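Local structure of peroxisomal membrane protein PEX15 (Saccharomyces cerevisiae, 5VXV) at residues S54-G59 with Q106-D111; C20-S25 with L60-E65; F70-P75 with R99-V104; E114-T119 with K160-K165; E7-F12 with L42-S47. The protein docks the PEX1-PEX6 AAA-ATPase complex, which extracts the receptor PEX5, at the peroxisomal membrane, this fragment probably being part of its cytoplasmic region. All coordinates share one frame; numbering follows the deposited sequence. Where two conformers were deposited one is given.

Interaction 1 (S54-G59 with Q106-D111); sequences SFTKLG and QFNLTD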
# COMPACT_ATOMS: atom_id res chain seq x y z
N SER A 54 1.68 -13.08 1.99
CA SER A 54 2.37 -12.96 0.71
C SER A 54 1.52 -13.65 -0.34
O SER A 54 0.54 -14.32 -0.02
CB SER A 54 3.78 -13.55 0.77
OG SER A 54 3.73 -14.97 0.80
N PHE A 55 1.93 -13.51 -1.60
CA PHE A 55 1.21 -14.11 -2.72
C PHE A 55 1.87 -15.38 -3.24
O PHE A 55 1.44 -15.91 -4.27
CB PHE A 55 1.08 -13.10 -3.86
CG PHE A 55 0.40 -11.81 -3.47
CD1 PHE A 55 -0.72 -11.83 -2.65
CD2 PHE A 55 0.89 -10.60 -3.91
CE1 PHE A 55 -1.34 -10.65 -2.29
CE2 PHE A 55 0.28 -9.42 -3.55
CZ PHE A 55 -0.84 -9.44 -2.74
N THR A 56 2.86 -15.89 -2.53
CA THR A 56 3.72 -16.95 -3.05
C THR A 56 3.22 -18.36 -2.78
O THR A 56 3.66 -19.29 -3.46
CB THR A 56 5.13 -16.81 -2.47
OG1 THR A 56 5.08 -16.94 -1.04
CG2 THR A 56 5.72 -15.46 -2.83
N LYS A 57 2.32 -18.55 -1.81
CA LYS A 57 1.85 -19.89 -1.46
C LYS A 57 0.56 -20.27 -2.18
O LYS A 57 0.00 -21.33 -1.90
CB LYS A 57 1.64 -19.99 0.05
N LEU A 58 0.08 -19.44 -3.10
CA LEU A 58 -1.19 -19.66 -3.76
C LEU A 58 -1.00 -20.48 -5.04
O LEU A 58 0.11 -20.66 -5.53
CB LEU A 58 -1.85 -18.32 -4.08
CG LEU A 58 -2.00 -17.37 -2.89
CD1 LEU A 58 -2.38 -15.97 -3.36
CD2 LEU A 58 -3.04 -17.90 -1.91
N GLY A 59 -2.12 -20.97 -5.57
CA GLY A 59 -2.07 -21.69 -6.83
C GLY A 59 -1.54 -20.82 -7.96
O GLY A 59 -1.60 -19.59 -7.92
N GLN A 106 8.52 -7.63 -2.60
CA GLN A 106 9.24 -8.19 -1.47
C GLN A 106 9.37 -9.71 -1.57
O GLN A 106 10.42 -10.26 -1.22
CB GLN A 106 8.52 -7.80 -0.17
CG GLN A 106 9.19 -8.29 1.10
CD GLN A 106 8.46 -7.81 2.34
OE1 GLN A 106 7.48 -7.07 2.25
NE2 GLN A 106 8.93 -8.24 3.50
N PHE A 107 8.33 -10.39 -2.04
CA PHE A 107 8.28 -11.85 -1.97
C PHE A 107 8.25 -12.55 -3.32
O PHE A 107 8.75 -13.67 -3.42
CB PHE A 107 7.06 -12.31 -1.15
CG PHE A 107 7.06 -11.81 0.27
CD1 PHE A 107 8.00 -12.28 1.17
CD2 PHE A 107 6.13 -10.89 0.69
CE1 PHE A 107 8.00 -11.83 2.48
CE2 PHE A 107 6.13 -10.43 2.00
CZ PHE A 107 7.06 -10.91 2.89
N ASN A 108 7.66 -11.95 -4.35
CA ASN A 108 7.57 -12.61 -5.65
C ASN A 108 8.81 -12.40 -6.51
O ASN A 108 9.06 -13.22 -7.40
CB ASN A 108 6.33 -12.14 -6.41
CG ASN A 108 5.05 -12.75 -5.86
OD1 ASN A 108 4.32 -12.11 -5.10
ND2 ASN A 108 4.77 -13.99 -6.25
N LEU A 109 9.57 -11.34 -6.28
CA LEU A 109 10.80 -11.10 -7.01
C LEU A 109 11.98 -11.70 -6.26
O LEU A 109 12.10 -11.56 -5.04
CB LEU A 109 11.03 -9.60 -7.21
CG LEU A 109 9.96 -8.86 -8.02
CD1 LEU A 109 10.34 -7.39 -8.17
CD2 LEU A 109 9.75 -9.50 -9.39
N THR A 110 12.86 -12.38 -7.00
CA THR A 110 14.04 -13.02 -6.43
C THR A 110 15.32 -12.24 -6.67
O THR A 110 16.21 -12.25 -5.82
CB THR A 110 14.21 -14.43 -7.00
OG1 THR A 110 14.56 -14.35 -8.39
CG2 THR A 110 12.93 -15.24 -6.85
N ASP A 111 15.43 -11.56 -7.81
CA ASP A 111 16.65 -10.84 -8.17
C ASP A 111 16.67 -9.48 -7.48
O ASP A 111 15.79 -8.65 -7.71
CB ASP A 111 16.75 -10.68 -9.68
CG ASP A 111 18.01 -9.97 -10.12
OD1 ASP A 111 18.93 -9.81 -9.28
OD2 ASP A 111 18.08 -9.56 -11.30
O HOH W 1 4.02 -11.72 -2.59
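Phe107, in the last turn of helix 91-108, lays its ring beside Ser54: CD2 comes to 3.6 Å from Ser54 CB, an oblique approach. Chi1 of -61° sets CG beside the backbone N, anti to the carbonyl carbon. CG of Gln106, the residue before it, sits over the centre of one ring face. The Phe107 backbone joins in too, its O lying 3.6 Å from Thr56 CG2. Residues 106-108 form a wider pi-type turn near the C-terminal end of helix 91-108, and this part packs against the loop that joins helix 39-51 to helix 60-70 in an all-helical fold. Asn108 follows, and its side chain crosses that of Phe55 at about a right angle. In the conformer given for Phe55, OD1 lies at the edge of the ring, near its plane, and 3.6 Å from Phe55 CB, while ND2 faces Thr56 CG2 at 3.8 Å. A water bridges the two segments: it donates to Asn108 OD1 (2.6 Å) and accepts from Phe55 N (2.9 Å).

Interaction 2 (C20-S25 with L60-E65); sequences CLEKMS and LTLQSE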
# COMPACT_ATOMS: atom_id res chain seq x y z
N CYS A 20 -11.25 -17.50 -0.33
CA CYS A 20 -11.93 -16.39 -0.98
C CYS A 20 -11.26 -16.05 -2.31
O CYS A 20 -11.92 -15.98 -3.35
CB CYS A 20 -11.93 -15.17 -0.05
SG CYS A 20 -12.51 -13.63 -0.81
N LEU A 21 -9.94 -15.86 -2.29
CA LEU A 21 -9.23 -15.48 -3.51
C LEU A 21 -9.27 -16.59 -4.55
O LEU A 21 -9.41 -16.31 -5.75
CB LEU A 21 -7.79 -15.10 -3.17
CG LEU A 21 -7.64 -13.75 -2.46
CD1 LEU A 21 -6.27 -13.61 -1.83
CD2 LEU A 21 -7.90 -12.60 -3.43
N GLU A 22 -9.13 -17.84 -4.13
CA GLU A 22 -9.20 -18.94 -5.09
C GLU A 22 -10.56 -19.00 -5.76
O GLU A 22 -10.66 -19.30 -6.96
CB GLU A 22 -8.88 -20.27 -4.39
CG GLU A 22 -7.45 -20.42 -3.90
CD GLU A 22 -6.45 -20.61 -5.03
OE1 GLU A 22 -6.85 -20.58 -6.21
OE2 GLU A 22 -5.24 -20.80 -4.73
N LYS A 23 -11.63 -18.71 -5.02
CA LYS A 23 -12.96 -18.71 -5.61
C LYS A 23 -13.12 -17.54 -6.59
O LYS A 23 -13.71 -17.71 -7.66
CB LYS A 23 -14.03 -18.64 -4.52
CG LYS A 23 -15.46 -18.74 -5.04
CD LYS A 23 -15.70 -20.05 -5.79
N MSE A 24 -12.62 -16.37 -6.23
CA MSE A 24 -12.68 -15.22 -7.12
C MSE A 24 -11.98 -15.56 -8.43
O MSE A 24 -12.45 -15.21 -9.51
CB MSE A 24 -12.04 -13.98 -6.48
CG MSE A 24 -12.78 -13.47 -5.25
SE MSE A 24 -12.10 -11.75 -4.59
CE MSE A 24 -12.89 -10.59 -5.94
N SER A 25 -10.84 -16.25 -8.32
CA SER A 25 -10.10 -16.66 -9.51
C SER A 25 -10.87 -17.70 -10.31
O SER A 25 -10.95 -17.61 -11.54
CB SER A 25 -8.73 -17.21 -9.11
OG SER A 25 -8.04 -17.73 -10.23
N LEU A 60 -1.01 -21.48 -8.98
CA LEU A 60 -0.30 -20.77 -10.04
C LEU A 60 -1.22 -19.81 -10.78
O LEU A 60 -0.85 -18.65 -11.04
CB LEU A 60 0.34 -21.76 -11.01
CG LEU A 60 1.58 -22.48 -10.49
N THR A 61 -2.43 -20.25 -11.14
CA THR A 61 -3.36 -19.38 -11.86
C THR A 61 -3.73 -18.17 -11.01
O THR A 61 -3.67 -17.03 -11.48
CB THR A 61 -4.61 -20.16 -12.26
OG1 THR A 61 -4.24 -21.25 -13.12
CG2 THR A 61 -5.60 -19.26 -13.00
N LEU A 62 -4.12 -18.40 -9.76
CA LEU A 62 -4.44 -17.28 -8.87
C LEU A 62 -3.25 -16.34 -8.72
O LEU A 62 -3.41 -15.12 -8.76
CB LEU A 62 -4.88 -17.81 -7.51
CG LEU A 62 -5.03 -16.77 -6.39
CD1 LEU A 62 -5.99 -15.66 -6.80
CD2 LEU A 62 -5.50 -17.43 -5.10
N GLN A 63 -2.05 -16.90 -8.55
CA GLN A 63 -0.87 -16.07 -8.38
C GLN A 63 -0.63 -15.19 -9.60
O GLN A 63 -0.32 -14.00 -9.46
CB GLN A 63 0.34 -16.95 -8.09
CG GLN A 63 1.50 -16.21 -7.43
CD GLN A 63 2.55 -17.14 -6.85
OE1 GLN A 63 3.74 -16.94 -7.06
NE2 GLN A 63 2.11 -18.15 -6.11
N SER A 64 -0.78 -15.75 -10.80
CA SER A 64 -0.55 -14.97 -12.01
C SER A 64 -1.57 -13.84 -12.12
O SER A 64 -1.25 -12.74 -12.60
CB SER A 64 -0.61 -15.87 -13.24
OG SER A 64 -1.94 -16.26 -13.53
N GLU A 65 -2.81 -14.09 -11.69
CA GLU A 65 -3.85 -13.07 -11.80
C GLU A 65 -3.64 -11.96 -10.78
O GLU A 65 -3.85 -10.78 -11.09
CB GLU A 65 -5.23 -13.71 -11.64
CG GLU A 65 -5.60 -14.60 -12.83
CD GLU A 65 -6.85 -15.42 -12.60
OE1 GLU A 65 -7.28 -16.11 -13.56
OE2 GLU A 65 -7.41 -15.39 -11.49
O HOH W 2 -5.05 -21.01 -8.82
O HOH W 3 -9.34 -17.58 -13.67
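Leu62 of helix 60-70 packs against helix 17-27, meeting Leu21, Glu22 and Ser25. Its CB lies 3.6 Å from Glu22 OE1. With chi1 at 170°, CG is anti to the backbone N, and the two methyls beyond it part company. CD1 goes to the backbone, 3.6 Å from Leu21 O, and also touches Ser25 CB; CD2 packs on Leu21 CB and lies 3.3 Å from Glu22 CD. The short helical segments are nearly perpendicular, at 84° with axes 9.6 Å apart at their closest; the crossing belongs to the all-helical fold, and Leu62 carries the largest share of the buried surface. Glu22, bent at chi2, folds its carboxylate over that leucine; OE2 accepts from Gly59 N, just ahead of helix 60-70, and OE1 takes a water that is also bound by Leu62 N. An alanine at Glu22 would probably leave Gly59 N without its carboxylate acceptor, open a gap beside Leu62 CD2 and break the water bridge to Leu62 N. One turn further on, Ser25 OG donates to Glu65 OE2 at 2.7 Å, meeting it from above the carboxylate plane. A second water donates both to Ser25 O and to Glu65 OE1.

Interaction 3 (F70-P75 with R99-V104); sequences FTLDTP and RCCIKV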
# COMPACT_ATOMS: atom_id res chain seq x y z
N PHE A 70 -0.91 -6.10 -9.51
CA PHE A 70 -0.02 -5.37 -8.61
C PHE A 70 1.42 -5.29 -9.11
O PHE A 70 2.29 -4.81 -8.37
CB PHE A 70 -0.04 -6.00 -7.21
CG PHE A 70 -1.40 -5.98 -6.56
CD1 PHE A 70 -2.05 -4.78 -6.34
CD2 PHE A 70 -2.01 -7.15 -6.17
CE1 PHE A 70 -3.29 -4.75 -5.74
CE2 PHE A 70 -3.26 -7.13 -5.58
CZ PHE A 70 -3.90 -5.92 -5.36
N THR A 71 1.70 -5.74 -10.33
CA THR A 71 3.01 -5.54 -10.95
C THR A 71 2.96 -4.22 -11.71
O THR A 71 2.12 -4.04 -12.60
CB THR A 71 3.36 -6.70 -11.88
OG1 THR A 71 3.44 -7.91 -11.12
CG2 THR A 71 4.70 -6.47 -12.56
N LEU A 72 3.87 -3.30 -11.36
CA LEU A 72 3.65 -1.88 -11.62
C LEU A 72 3.52 -1.56 -13.10
O LEU A 72 2.78 -0.63 -13.46
CB LEU A 72 4.79 -1.06 -11.00
CG LEU A 72 4.91 -1.13 -9.48
CD1 LEU A 72 6.11 -0.33 -9.01
CD2 LEU A 72 3.64 -0.63 -8.81
N ASP A 73 4.20 -2.29 -13.98
CA ASP A 73 4.26 -1.92 -15.38
C ASP A 73 3.32 -2.73 -16.27
O ASP A 73 3.41 -2.62 -17.50
CB ASP A 73 5.69 -2.03 -15.90
CG ASP A 73 6.30 -3.39 -15.65
OD1 ASP A 73 5.57 -4.32 -15.25
OD2 ASP A 73 7.53 -3.54 -15.86
N THR A 74 2.42 -3.54 -15.69
CA THR A 74 1.46 -4.22 -16.56
C THR A 74 0.33 -3.26 -16.94
O THR A 74 0.03 -2.32 -16.20
CB THR A 74 0.86 -5.44 -15.88
OG1 THR A 74 -0.01 -5.03 -14.81
CG2 THR A 74 1.94 -6.36 -15.33
N PRO A 75 -0.30 -3.47 -18.10
CA PRO A 75 -1.47 -2.65 -18.44
C PRO A 75 -2.56 -2.72 -17.38
O PRO A 75 -3.20 -1.70 -17.09
CB PRO A 75 -1.93 -3.23 -19.78
CG PRO A 75 -0.71 -3.87 -20.35
CD PRO A 75 0.06 -4.40 -19.19
N ARG A 99 0.42 -1.35 -0.39
CA ARG A 99 0.98 -2.46 0.37
C ARG A 99 0.98 -3.74 -0.46
O ARG A 99 1.90 -4.56 -0.34
CB ARG A 99 0.19 -2.67 1.67
CG ARG A 99 0.47 -1.60 2.72
CD ARG A 99 0.03 -2.06 4.11
NE ARG A 99 -1.43 -2.16 4.22
CZ ARG A 99 -2.22 -1.21 4.69
NH1 ARG A 99 -1.73 -0.05 5.10
NH2 ARG A 99 -3.53 -1.41 4.75
N CYS A 100 -0.02 -3.92 -1.32
CA CYS A 100 -0.05 -5.10 -2.19
C CYS A 100 1.06 -5.04 -3.23
O CYS A 100 1.69 -6.06 -3.53
CB CYS A 100 -1.42 -5.22 -2.87
SG CYS A 100 -2.75 -5.68 -1.73
N CYS A 101 1.33 -3.86 -3.79
CA CYS A 101 2.46 -3.71 -4.71
C CYS A 101 3.77 -4.04 -4.00
O CYS A 101 4.65 -4.69 -4.58
CB CYS A 101 2.50 -2.30 -5.28
SG CYS A 101 1.09 -1.86 -6.31
N ILE A 102 3.91 -3.59 -2.76
CA ILE A 102 5.11 -3.88 -1.98
C ILE A 102 5.27 -5.38 -1.77
O ILE A 102 6.38 -5.92 -1.85
CB ILE A 102 5.06 -3.11 -0.65
CG1 ILE A 102 5.19 -1.60 -0.90
CG2 ILE A 102 6.15 -3.59 0.31
CD1 ILE A 102 4.76 -0.74 0.26
N LYS A 103 4.16 -6.07 -1.50
CA LYS A 103 4.22 -7.50 -1.25
C LYS A 103 4.73 -8.26 -2.47
O LYS A 103 5.42 -9.28 -2.32
CB LYS A 103 2.85 -8.03 -0.83
CG LYS A 103 2.55 -7.79 0.64
CD LYS A 103 1.14 -8.23 1.00
CE LYS A 103 0.81 -7.88 2.44
NZ LYS A 103 -0.61 -8.15 2.76
N VAL A 104 4.41 -7.79 -3.67
CA VAL A 104 4.92 -8.43 -4.89
C VAL A 104 6.43 -8.26 -4.97
O VAL A 104 7.17 -9.23 -5.19
CB VAL A 104 4.23 -7.84 -6.13
CG1 VAL A 104 4.93 -8.28 -7.41
CG2 VAL A 104 2.76 -8.26 -6.17
O HOH W 4 4.73 -4.20 -7.32
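The backbones come close where Phe70, at the end of helix 60-70, passes Cys101 of helix 91-108, their CA atoms 4.9 Å apart; Thr71 then leaves helical geometry and opens a type I beta turn that runs to Thr74, the N-cap of the next helix. This turn between helix 60-70 and helix 75-86 packs on helix 91-108 in the interior of the all-helical domain. Phe70 does most of the work. Cys100 CB stands over the centre of its ring, 3.4 Å from the centroid and 9° off the normal, a CH-pi contact. Cys100 SG lies over the face as well, 4.2 Å from the centroid, which adds a sulfur-aromatic contact. Further back along the same side chain, Phe70 CB packs on Val104 CG2 at 3.7 Å. Leu72, within the turn, brings CD2 to 3.8 Å from Cys101 SG, and its side chain also touches helix 112-136. Thr71 meets Val104 CG1 through OG1, but that hydroxyl's hydrogen bond goes back to Leu67 O. The carbonyls at the close approach are tied by one water, which donates to Phe70 O at 2.7 Å and to Cys101 O at 2.8 Å.

Interaction 4 (E114-T119 with K160-K165); sequences EQEEKT and KLHHKK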
# COMPACT_ATOMS: atom_id res chain seq x y z
N GLU A 114 16.39 -6.53 -9.75
CA GLU A 114 15.04 -6.25 -10.22
C GLU A 114 14.17 -5.68 -9.10
O GLU A 114 13.32 -4.82 -9.34
CB GLU A 114 14.40 -7.51 -10.80
CG GLU A 114 13.04 -7.27 -11.42
CD GLU A 114 12.43 -8.53 -12.00
OE1 GLU A 114 13.04 -9.61 -11.85
OE2 GLU A 114 11.34 -8.44 -12.61
N GLN A 115 14.37 -6.16 -7.87
CA GLN A 115 13.65 -5.59 -6.73
C GLN A 115 13.96 -4.11 -6.59
O GLN A 115 13.06 -3.29 -6.40
CB GLN A 115 14.02 -6.34 -5.45
CG GLN A 115 13.40 -7.72 -5.32
CD GLN A 115 13.79 -8.40 -4.03
OE1 GLN A 115 14.97 -8.52 -3.70
NE2 GLN A 115 12.79 -8.84 -3.27
N GLU A 116 15.24 -3.75 -6.67
CA GLU A 116 15.62 -2.34 -6.60
C GLU A 116 14.97 -1.55 -7.72
O GLU A 116 14.45 -0.45 -7.49
CB GLU A 116 17.14 -2.21 -6.65
CG GLU A 116 17.82 -2.44 -5.31
CD GLU A 116 17.57 -1.31 -4.34
OE1 GLU A 116 17.57 -0.14 -4.77
OE2 GLU A 116 17.36 -1.59 -3.14
N GLU A 117 14.98 -2.09 -8.94
CA GLU A 117 14.38 -1.40 -10.07
C GLU A 117 12.91 -1.07 -9.80
O GLU A 117 12.47 0.06 -10.00
CB GLU A 117 14.52 -2.26 -11.33
CG GLU A 117 14.12 -1.57 -12.62
CD GLU A 117 14.30 -2.47 -13.83
OE1 GLU A 117 15.41 -3.03 -14.00
OE2 GLU A 117 13.34 -2.61 -14.61
N LYS A 118 12.14 -2.06 -9.34
CA LYS A 118 10.73 -1.83 -9.08
C LYS A 118 10.51 -0.97 -7.84
O LYS A 118 9.53 -0.21 -7.79
CB LYS A 118 10.00 -3.17 -8.93
CG LYS A 118 9.88 -3.95 -10.23
CD LYS A 118 9.01 -3.22 -11.24
N THR A 119 11.39 -1.07 -6.84
CA THR A 119 11.26 -0.21 -5.67
C THR A 119 11.40 1.26 -6.06
O THR A 119 10.64 2.11 -5.59
CB THR A 119 12.31 -0.59 -4.62
OG1 THR A 119 12.10 -1.95 -4.21
CG2 THR A 119 12.21 0.31 -3.39
N LYS A 160 12.25 -1.16 4.53
CA LYS A 160 12.17 -2.61 4.33
C LYS A 160 12.65 -3.01 2.93
O LYS A 160 13.52 -3.88 2.80
CB LYS A 160 10.74 -3.10 4.56
CG LYS A 160 10.60 -4.61 4.44
N LEU A 161 12.09 -2.41 1.88
CA LEU A 161 12.42 -2.86 0.53
C LEU A 161 13.89 -2.61 0.19
O LEU A 161 14.47 -3.35 -0.60
CB LEU A 161 11.51 -2.20 -0.50
CG LEU A 161 10.07 -2.72 -0.59
CD1 LEU A 161 9.31 -2.00 -1.70
CD2 LEU A 161 10.02 -4.23 -0.83
N HIS A 162 14.50 -1.59 0.78
CA HIS A 162 15.92 -1.32 0.57
C HIS A 162 16.81 -1.98 1.62
O HIS A 162 18.04 -1.90 1.50
CB HIS A 162 16.19 0.18 0.56
CG HIS A 162 15.70 0.89 -0.67
ND1 HIS A 162 16.12 0.55 -1.94
CD2 HIS A 162 14.84 1.92 -0.82
CE1 HIS A 162 15.53 1.34 -2.82
NE2 HIS A 162 14.75 2.18 -2.16
N HIS A 163 16.23 -2.63 2.63
CA HIS A 163 17.01 -3.26 3.70
C HIS A 163 17.92 -2.23 4.37
O HIS A 163 19.11 -2.47 4.58
CB HIS A 163 17.82 -4.44 3.16
CG HIS A 163 17.07 -5.33 2.23
ND1 HIS A 163 16.19 -6.30 2.67
CD2 HIS A 163 17.06 -5.40 0.88
CE1 HIS A 163 15.68 -6.93 1.63
NE2 HIS A 163 16.18 -6.40 0.53
N LYS A 164 17.33 -1.09 4.75
CA LYS A 164 18.06 0.06 5.26
C LYS A 164 17.49 0.48 6.61
O LYS A 164 16.28 0.48 6.81
CB LYS A 164 17.98 1.22 4.26
CG LYS A 164 18.75 2.47 4.65
CD LYS A 164 18.82 3.45 3.49
CE LYS A 164 19.61 4.69 3.86
N LYS A 165 18.38 0.87 7.53
CA LYS A 165 17.96 1.18 8.89
C LYS A 165 17.11 2.45 8.91
O LYS A 165 17.33 3.37 8.12
CB LYS A 165 19.18 1.36 9.79
O HOH W 5 15.59 -6.56 -2.32
O HOH W 6 19.28 -2.10 -1.05
O HOH W 7 14.93 -3.37 -3.32
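Glu116 and His162 make the direct polar link between helix 112-136 and the end of helix 143-161, where the chain leaves the helix through a Schellman motif at His163, which has positive phi. The hydrogen bond runs from His162 ND1 to Glu116 OE2, 2.7 Å long with an N-H...O angle of 153°. It reaches the syn side of the carboxylate, and OE2 lies close to the imidazole plane although the two flat groups are turned 37° apart. On the other side of the ring, His162 NE2 is hydrogen-bonded to Glu123 OE2, so carboxylates hold both nitrogens; this would probably favour a protonated imidazole. A phenylalanine in place of His162 would probably leave Glu116 and Glu123 without their shared partner. Within helix 112-136, Thr119 OG1 donates to Gln115 O, one turn back. Apolar contact also comes from Thr119, whose CG2 lies over one face of the imidazole, 3.4 Å from His162 NE2, and whose OG1 packs 3.8 Å from Leu161 CD1. Waters complete the junction. One donates to Glu116 OE2 and His162 O; another links Gln115 OE1 to His163 NE2. A third lies within hydrogen-bonding reach of Glu116 OE2, Thr119 OG1 (the longest, 3.3 Å) and Leu161 O, and can donate to two of them at once.

Interaction 5 (E7-F12 with L42-S47); sequences ECVNLF and LDLFVS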
# COMPACT_ATOMS: atom_id res chain seq x y z
N GLU A 7 -20.82 -15.83 -2.13
CA GLU A 7 -19.97 -16.89 -1.61
C GLU A 7 -18.56 -16.37 -1.31
O GLU A 7 -17.96 -16.74 -0.30
CB GLU A 7 -19.91 -18.06 -2.59
CG GLU A 7 -21.21 -18.83 -2.73
CD GLU A 7 -21.07 -20.04 -3.64
OE1 GLU A 7 -19.93 -20.49 -3.86
OE2 GLU A 7 -22.11 -20.53 -4.13
N CYS A 8 -18.03 -15.52 -2.19
CA CYS A 8 -16.72 -14.93 -1.94
C CYS A 8 -16.75 -14.03 -0.71
O CYS A 8 -15.83 -14.06 0.11
CB CYS A 8 -16.26 -14.13 -3.17
SG CYS A 8 -16.02 -15.11 -4.67
N VAL A 9 -17.80 -13.22 -0.57
CA VAL A 9 -17.94 -12.37 0.60
C VAL A 9 -17.99 -13.21 1.88
O VAL A 9 -17.35 -12.88 2.88
CB VAL A 9 -19.19 -11.47 0.47
CG1 VAL A 9 -19.46 -10.72 1.76
CG2 VAL A 9 -19.02 -10.50 -0.69
N ASN A 10 -18.75 -14.30 1.85
CA ASN A 10 -18.88 -15.13 3.05
C ASN A 10 -17.54 -15.73 3.45
O ASN A 10 -17.24 -15.83 4.65
CB ASN A 10 -19.91 -16.24 2.80
CG ASN A 10 -21.32 -15.70 2.68
OD1 ASN A 10 -21.60 -14.57 3.06
ND2 ASN A 10 -22.23 -16.52 2.15
N LEU A 11 -16.73 -16.14 2.48
CA LEU A 11 -15.39 -16.63 2.79
C LEU A 11 -14.53 -15.54 3.41
O LEU A 11 -13.76 -15.80 4.34
CB LEU A 11 -14.74 -17.19 1.52
CG LEU A 11 -15.35 -18.50 1.00
CD1 LEU A 11 -14.91 -18.77 -0.42
CD2 LEU A 11 -14.96 -19.66 1.91
N PHE A 12 -14.65 -14.31 2.91
CA PHE A 12 -13.90 -13.20 3.49
C PHE A 12 -14.31 -12.96 4.94
O PHE A 12 -13.46 -12.78 5.81
CB PHE A 12 -14.11 -11.94 2.65
CG PHE A 12 -13.37 -10.74 3.16
CD1 PHE A 12 -12.06 -10.51 2.78
CD2 PHE A 12 -13.98 -9.84 4.02
CE1 PHE A 12 -11.37 -9.41 3.25
CE2 PHE A 12 -13.29 -8.74 4.49
CZ PHE A 12 -11.98 -8.52 4.10
N LEU A 42 -13.76 -5.20 -6.89
CA LEU A 42 -12.41 -4.68 -6.72
C LEU A 42 -12.10 -4.42 -5.25
O LEU A 42 -11.02 -4.76 -4.76
CB LEU A 42 -12.25 -3.39 -7.53
CG LEU A 42 -10.95 -2.60 -7.35
CD1 LEU A 42 -9.73 -3.45 -7.67
CD2 LEU A 42 -10.98 -1.36 -8.23
N ASP A 43 -13.06 -3.84 -4.52
CA ASP A 43 -12.84 -3.54 -3.11
C ASP A 43 -12.56 -4.82 -2.31
O ASP A 43 -11.66 -4.84 -1.47
CB ASP A 43 -14.05 -2.80 -2.54
CG ASP A 43 -13.69 -1.86 -1.40
OD1 ASP A 43 -12.69 -1.11 -1.54
OD2 ASP A 43 -14.40 -1.87 -0.38
N LEU A 44 -13.32 -5.88 -2.57
CA LEU A 44 -13.07 -7.15 -1.88
C LEU A 44 -11.70 -7.70 -2.23
O LEU A 44 -10.95 -8.14 -1.35
CB LEU A 44 -14.16 -8.16 -2.24
CG LEU A 44 -13.91 -9.59 -1.73
CD1 LEU A 44 -13.79 -9.62 -0.21
CD2 LEU A 44 -15.00 -10.54 -2.20
N PHE A 45 -11.36 -7.69 -3.52
CA PHE A 45 -10.08 -8.23 -3.95
C PHE A 45 -8.92 -7.55 -3.23
O PHE A 45 -8.02 -8.22 -2.71
CB PHE A 45 -9.94 -8.08 -5.46
CG PHE A 45 -8.60 -8.51 -5.99
CD1 PHE A 45 -8.26 -9.85 -6.04
CD2 PHE A 45 -7.69 -7.57 -6.43
CE1 PHE A 45 -7.04 -10.25 -6.52
CE2 PHE A 45 -6.46 -7.96 -6.92
CZ PHE A 45 -6.13 -9.30 -6.96
N VAL A 46 -8.93 -6.22 -3.19
CA VAL A 46 -7.84 -5.48 -2.55
C VAL A 46 -7.80 -5.79 -1.05
O VAL A 46 -6.72 -5.98 -0.47
CB VAL A 46 -7.98 -3.98 -2.82
CG1 VAL A 46 -6.93 -3.18 -2.05
CG2 VAL A 46 -7.86 -3.70 -4.31
N SER A 47 -8.96 -5.84 -0.41
CA SER A 47 -9.00 -6.10 1.03
C SER A 47 -8.49 -7.50 1.34
O SER A 47 -7.76 -7.70 2.32
CB SER A 47 -10.42 -5.92 1.56
OG SER A 47 -10.77 -4.55 1.59
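Cys8 meets Leu44 through its CB, 3.9 Å from Leu44 CD2, where helix 3-13 runs beside helix 39-51. The short axes make an angle of 31° and approach to 11.2 Å at their closest, a spacing that lets the side chains meet in the gap. Val9 comes next, and its CG2 sits 4.3 Å from that same methyl, a looser touch. One turn on from Cys8, Phe12 carries most of its helix's share. Its CG is anti to the backbone N (chi1 -179°), and the side chains of Phe12 and Leu44 run antiparallel alongside each other. Leu44 CD1 approaches the ring obliquely, 3.6 Å from Phe12 CD1, while the far end of the ring reaches Ser47, with Phe12 CZ 4.0 Å from Ser47 CB. The polar end of Ser47 bonds elsewhere, OG pairing with Lys96 NZ of helix 91-108. The contact between helix 3-13 and helix 39-51 is therefore van der Waals in nature, depending on the fit of methyls, ring and methylene carbons.

Overall arrangement
From the N terminus, interaction 5 closes the first loop, setting helix 3-13 against helix 39-51. Interaction 2 opens inside it on helix 17-27 and closes beyond it on helix 60-70, so the two cross; they touch where Cys20 and Met24 meet Cys8. Interaction 1 starts between the halves of interaction 2 and crosses it in turn, with Thr56 O near Gln63 NE2. Its long loop ends on helix 91-108 and encloses interaction 3, which brings the corner after helix 60-70 to the same helix. Interaction 4 follows in series, joining helices 112-136 and 143-161, about 30 Å between centres from interaction 5 and across the chain's centre.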